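Local coordinates for protein carbohydrate kinase, FGGY (Rhodospirillum rubrum, PDB 3IFR) that probably phosphorylates D-xylulose at the expense of ATP, as a xylulokinase of the FGGY carbohydrate kinase family, at residues 20-25 / 31-36; 80-85 / 166-171. All coordinates share one frame; numbering follows the deposited sequence.

Contact 1: 20-25 / 31-36; sequences IAILVR and VAVASR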
loop_
_atom_site.group_PDB
_atom_site.type_symbol
_atom_site.label_atom_id
_atom_site.label_comp_id
_atom_site.label_asym_id
_atom_site.label_seq_id
_atom_site.Cartn_x
_atom_site.Cartn_y
_atom_site.Cartn_z
ATOM N N ILE A 20 4.138 -6.438 13.585
ATOM C CA ILE A 20 5.551 -6.128 13.732
ATOM C C ILE A 20 5.658 -4.854 14.510
ATOM O O ILE A 20 4.916 -3.921 14.233
ATOM C CB ILE A 20 6.178 -5.916 12.371
ATOM C CG1 ILE A 20 6.131 -7.220 11.568
ATOM C CG2 ILE A 20 7.624 -5.454 12.522
ATOM C CD1 ILE A 20 6.441 -7.030 10.074
ATOM N N ALA A 21 6.540 -4.821 15.497
ATOM C CA ALA A 21 6.814 -3.593 16.241
ATOM C C ALA A 21 8.313 -3.353 16.292
ATOM O O ALA A 21 9.091 -4.305 16.427
ATOM C CB ALA A 21 6.303 -3.678 17.654
ATOM N N ILE A 22 8.699 -2.079 16.259
ATOM C CA ILE A 22 10.103 -1.714 16.381
ATOM C C ILE A 22 10.342 -0.590 17.379
ATOM O O ILE A 22 9.473 0.282 17.600
ATOM C CB ILE A 22 10.678 -1.269 15.033
ATOM C CG1 ILE A 22 10.037 0.065 14.645
ATOM C CG2 ILE A 22 10.407 -2.350 13.975
ATOM C CD1 ILE A 22 10.352 0.509 13.215
ATOM N N LEU A 23 11.534 -0.634 17.977
ATOM C CA LEU A 23 11.972 0.386 18.885
ATOM C C LEU A 23 13.125 1.055 18.216
ATOM O O LEU A 23 14.122 0.400 17.859
ATOM C CB LEU A 23 12.447 -0.222 20.197
ATOM C CG LEU A 23 12.878 0.787 21.284
ATOM C CD1 LEU A 23 11.719 1.720 21.691
ATOM C CD2 LEU A 23 13.433 0.089 22.527
ATOM N N VAL A 24 13.013 2.367 18.065
ATOM C CA VAL A 24 14.063 3.143 17.423
ATOM C C VAL A 24 14.617 4.140 18.409
ATOM O O VAL A 24 13.867 4.799 19.151
ATOM C CB VAL A 24 13.486 3.949 16.254
ATOM C CG1 VAL A 24 14.536 4.871 15.689
ATOM C CG2 VAL A 24 12.861 3.034 15.207
ATOM N N ARG A 25 15.931 4.227 18.439
ATOM C CA ARG A 25 16.601 5.317 19.123
ATOM C C ARG A 25 16.968 6.295 18.030
ATOM O O ARG A 25 17.687 5.944 17.081
ATOM C CB ARG A 25 17.880 4.813 19.796
ATOM C CG ARG A 25 18.888 5.909 20.273
ATOM C CD ARG A 25 20.295 5.288 20.486
ATOM N NE ARG A 25 20.164 3.931 21.048
ATOM C CZ ARG A 25 21.030 2.940 20.847
ATOM N NH1 ARG A 25 22.117 3.161 20.094
ATOM N NH2 ARG A 25 20.817 1.735 21.401
ATOM N N VAL A 31 16.718 -0.273 17.903
ATOM C CA VAL A 31 17.105 -1.002 19.100
ATOM C C VAL A 31 16.535 -2.431 19.107
ATOM O O VAL A 31 17.210 -3.344 19.518
ATOM C CB VAL A 31 16.649 -0.257 20.376
ATOM C CG1 VAL A 31 16.959 -1.082 21.586
ATOM C CG2 VAL A 31 17.301 1.093 20.490
ATOM N N ALA A 32 15.293 -2.627 18.660
ATOM C CA ALA A 32 14.651 -3.947 18.713
ATOM C C ALA A 32 13.535 -4.115 17.688
ATOM O O ALA A 32 12.875 -3.145 17.304
ATOM C CB ALA A 32 14.080 -4.223 20.134
ATOM N N VAL A 33 13.291 -5.361 17.292
ATOM C CA VAL A 33 12.180 -5.670 16.388
ATOM C C VAL A 33 11.463 -6.879 16.932
ATOM O O VAL A 33 12.110 -7.867 17.249
ATOM C CB VAL A 33 12.673 -5.948 14.923
ATOM C CG1 VAL A 33 11.510 -6.175 13.975
ATOM C CG2 VAL A 33 13.483 -4.792 14.426
ATOM N N ALA A 34 10.138 -6.811 17.074
ATOM C CA ALA A 34 9.353 -8.019 17.386
ATOM C C ALA A 34 8.229 -8.287 16.379
ATOM O O ALA A 34 7.609 -7.354 15.876
ATOM C CB ALA A 34 8.794 -7.952 18.801
ATOM N N SER A 35 7.969 -9.567 16.091
ATOM C CA SER A 35 6.868 -9.930 15.213
ATOM C C SER A 35 6.043 -11.123 15.686
ATOM O O SER A 35 6.439 -11.868 16.575
ATOM C CB SER A 35 7.349 -10.180 13.788
ATOM O OG SER A 35 8.027 -11.413 13.697
ATOM N N ARG A 36 4.879 -11.284 15.067
ATOM C CA ARG A 36 3.986 -12.384 15.374
ATOM C C ARG A 36 3.136 -12.593 14.133
ATOM O O ARG A 36 2.694 -11.618 13.499
ATOM C CB ARG A 36 3.066 -12.068 16.574
ATOM C CG ARG A 36 3.719 -11.972 17.968
ATOM C CD ARG A 36 4.391 -13.283 18.391
ATOM N NE ARG A 36 4.885 -13.228 19.771
ATOM C CZ ARG A 36 6.064 -12.717 20.110
ATOM N NH1 ARG A 36 6.835 -12.213 19.166
ATOM N NH2 ARG A 36 6.467 -12.693 21.382
#
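Ala21 and Ala34 form a hydrogen-bonded antiparallel pair, Ala21 N to Ala34 O and Ala34 N to Ala21 O both 2.8 Å, on strands whose short axes run 4.7 Å apart at 169°. The next rung departs from this regularity. Leu23 N reaches Ala32 O at 2.9 Å, but Leu23 O accepts weak hydrogen bonds from both Val31 N and Ala32 N, so that two residues of 31-36 face one of 20-25: a classic beta bulge.

On one face Val33 lies beside Ile22 and points the same way, its CG2 4.0 Å from Ile22 CG2. Ile22 turns CG1 between its own N and carbonyl carbon (chi1 69°), which leaves CG2 as the branch beside Val33 while the longer arm leads off toward helix 437-448. Further along this face, Ile20 CG1 meets Ser35 CB at 3.9 Å. The opposite face carries Ala21, Ala32 and Ala34, whose methyls touch helix 52-70, and Leu23, which packs on Gln8 and Ile10 of strand 8-14 and on Trp75. At the bulge, Leu23 CD2 runs alongside Val31 CG1 at 3.8 Å, and the Arg25 side chain crosses Val31 at about a right angle, NH2 being 3.7 Å from Val31 CG2.

Arg36 NH1 bonds back to Ser35 O, while its NH2 makes a salt bridge to Glu65. The arrangement is a beta hairpin at the margin of an actin-like ATPase domain, with 29-37 as an edge strand of its mixed sheet.

Contact 2: 80-85 / 166-171; sequences ICVTGM and YINMLL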
loop_
_atom_site.group_PDB
_atom_site.type_symbol
_atom_site.label_atom_id
_atom_site.label_comp_id
_atom_site.label_asym_id
_atom_site.label_seq_id
_atom_site.Cartn_x
_atom_site.Cartn_y
_atom_site.Cartn_z
ATOM N N ILE A 80 4.305 6.535 20.358
ATOM C CA ILE A 80 4.076 5.355 19.516
ATOM C C ILE A 80 3.128 5.721 18.377
ATOM O O ILE A 80 2.187 6.492 18.572
ATOM C CB ILE A 80 3.475 4.208 20.316
ATOM C CG1 ILE A 80 3.089 3.059 19.395
ATOM C CG2 ILE A 80 2.258 4.687 21.045
ATOM C CD1 ILE A 80 3.001 1.761 20.100
ATOM N N CYS A 81 3.389 5.214 17.185
ATOM C CA CYS A 81 2.407 5.336 16.095
ATOM C C CYS A 81 2.033 3.935 15.587
ATOM O O CYS A 81 2.899 3.042 15.421
ATOM C CB CYS A 81 2.918 6.236 14.959
ATOM S SG CYS A 81 1.817 6.350 13.496
ATOM N N VAL A 82 0.746 3.728 15.358
ATOM C CA VAL A 82 0.278 2.454 14.840
ATOM C C VAL A 82 -0.153 2.596 13.376
ATOM O O VAL A 82 -0.982 3.449 13.040
ATOM C CB VAL A 82 -0.922 1.946 15.660
ATOM C CG1 VAL A 82 -1.365 0.579 15.172
ATOM C CG2 VAL A 82 -0.578 1.873 17.156
ATOM N N THR A 83 0.367 1.716 12.523
ATOM C CA THR A 83 -0.050 1.620 11.136
ATOM C C THR A 83 -0.580 0.163 10.912
ATOM O O THR A 83 -0.486 -0.699 11.807
ATOM C CB THR A 83 1.162 1.959 10.241
ATOM O OG1 THR A 83 0.840 1.843 8.850
ATOM C CG2 THR A 83 2.323 1.024 10.551
ATOM N N GLY A 84 -1.164 -0.087 9.738
ATOM C CA GLY A 84 -1.605 -1.407 9.357
ATOM C C GLY A 84 -2.336 -1.369 8.023
ATOM O O GLY A 84 -2.478 -0.318 7.402
HETATM N N MSE A 85 -2.836 -2.518 7.578
HETATM C CA MSE A 85 -3.544 -2.570 6.297
HETATM C C MSE A 85 -4.873 -1.774 6.329
HETATM O O MSE A 85 -5.471 -1.588 7.383
HETATM C CB MSE A 85 -3.723 -4.022 5.860
HETATM C CG MSE A 85 -5.022 -4.690 6.317
HETATM SE SE MSE A 85 -5.327 -4.950 8.265
HETATM C CE MSE A 85 -4.344 -6.644 8.611
ATOM N N TYR A 166 -8.812 0.393 15.375
ATOM C CA TYR A 166 -9.305 -0.370 16.486
ATOM C C TYR A 166 -8.239 -0.511 17.593
ATOM O O TYR A 166 -8.514 -0.304 18.769
ATOM C CB TYR A 166 -9.829 -1.719 15.996
ATOM C CG TYR A 166 -10.210 -2.643 17.107
ATOM C CD1 TYR A 166 -11.254 -2.315 17.955
ATOM C CD2 TYR A 166 -9.516 -3.823 17.325
ATOM C CE1 TYR A 166 -11.612 -3.164 18.990
ATOM C CE2 TYR A 166 -9.848 -4.677 18.347
ATOM C CZ TYR A 166 -10.916 -4.358 19.168
ATOM O OH TYR A 166 -11.296 -5.183 20.197
ATOM N N ILE A 167 -7.014 -0.827 17.204
ATOM C CA ILE A 167 -5.921 -0.952 18.141
ATOM C C ILE A 167 -5.726 0.357 18.884
ATOM O O ILE A 167 -5.695 0.361 20.111
ATOM C CB ILE A 167 -4.640 -1.380 17.385
ATOM C CG1 ILE A 167 -4.901 -2.704 16.651
ATOM C CG2 ILE A 167 -3.446 -1.502 18.339
ATOM C CD1 ILE A 167 -5.168 -3.895 17.613
ATOM N N ASN A 168 -5.612 1.483 18.165
ATOM C CA ASN A 168 -5.576 2.796 18.841
ATOM C C ASN A 168 -6.687 3.036 19.908
ATOM O O ASN A 168 -6.433 3.574 21.008
ATOM C CB ASN A 168 -5.618 3.919 17.816
ATOM C CG ASN A 168 -4.289 4.161 17.158
ATOM O OD1 ASN A 168 -3.219 3.988 17.784
ATOM N ND2 ASN A 168 -4.332 4.602 15.874
HETATM N N MSE A 169 -7.919 2.657 19.588
HETATM C CA MSE A 169 -8.988 2.749 20.598
HETATM C C MSE A 169 -8.623 1.946 21.844
HETATM O O MSE A 169 -8.635 2.485 22.929
HETATM C CB MSE A 169 -10.337 2.285 20.056
HETATM C CG MSE A 169 -10.665 2.967 18.777
HETATM SE SE MSE A 169 -12.412 2.407 18.067
HETATM C CE MSE A 169 -12.565 3.577 16.432
ATOM N N LEU A 170 -8.251 0.678 21.673
ATOM C CA LEU A 170 -7.801 -0.134 22.784
ATOM C C LEU A 170 -6.642 0.505 23.584
ATOM O O LEU A 170 -6.515 0.235 24.775
ATOM C CB LEU A 170 -7.380 -1.516 22.267
ATOM C CG LEU A 170 -8.457 -2.602 22.348
ATOM C CD1 LEU A 170 -9.816 -2.014 22.141
ATOM C CD2 LEU A 170 -8.213 -3.758 21.358
ATOM N N LEU A 171 -5.781 1.300 22.926
ATOM C CA LEU A 171 -4.609 1.937 23.590
ATOM C C LEU A 171 -4.937 3.188 24.413
ATOM O O LEU A 171 -4.373 3.395 25.494
ATOM C CB LEU A 171 -3.510 2.336 22.583
ATOM C CG LEU A 171 -2.831 1.198 21.863
ATOM C CD1 LEU A 171 -1.967 1.666 20.711
ATOM C CD2 LEU A 171 -2.023 0.392 22.865
HETATM O O HOH W 1 -1.200 5.442 16.302
#
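Asn168 OD1 and Val82 N are joined through one water, which accepts from Val82 N at 2.8 Å and donates to Asn168 OD1 at 2.9 Å. The water thus links a backbone N-H of strand 77-84 to a buried side-chain amide on helix 163-172, and gives that amide oxygen a polar partner beside an otherwise apolar surface.

The same oxygen lies against Val82, 3.4 Å from CG2, as the amide and the valine side chain pass alongside each other, running opposite ways. With CG anti to its own carbonyl carbon (chi1 -79°), Asn168 swings its amide from the flank of the helix in toward the strand.

Val82 carries the strand's side of the contact, with its two methyls parted between different neighbours. CG2 meets Leu171 CD1 tip to tip at 3.8 Å, besides touching the amide oxygen; CG1 comes more loosely to Ile167 CG2, at 4.3 Å. Asn168, Leu171 and Ile167 of one helix thus all converge on a single valine, and the short axes stay 9.2 Å apart at 151°. Ile14 of the neighbouring strand touches both Val82 and Ile167, while Trp55 and Trp56 of helix 52-70 extend the apolar layer over Ile167 and Leu171.

Cys81 and Thr83 point to the other side of the sheet, where helix 437-448 lies. A central strand covered by helices on both faces is characteristic of the alpha/beta core of the actin-like ATPase fold to which FGGY kinases belong.

In the fold
From the N terminus, strand 8-14 leads into strand 18-25, and contact 1 closes a tight hairpin whose three-residue turn, 26-28, leads into strand 29-37. The chain then passes through helix 52-70 to strand 77-84, where contact 2 opens; it closes across 80 intervening residues on helix 163-172. The two are in series and neither encloses the other. Both reach the same mixed sheet, with strand 8-14 lying between the hairpin and strand 77-84, and their centres are 15 Å apart. Helix 52-70 touches residues of both contacts on one side of the sheet, and helix 437-448, from far along the chain, does so on the other.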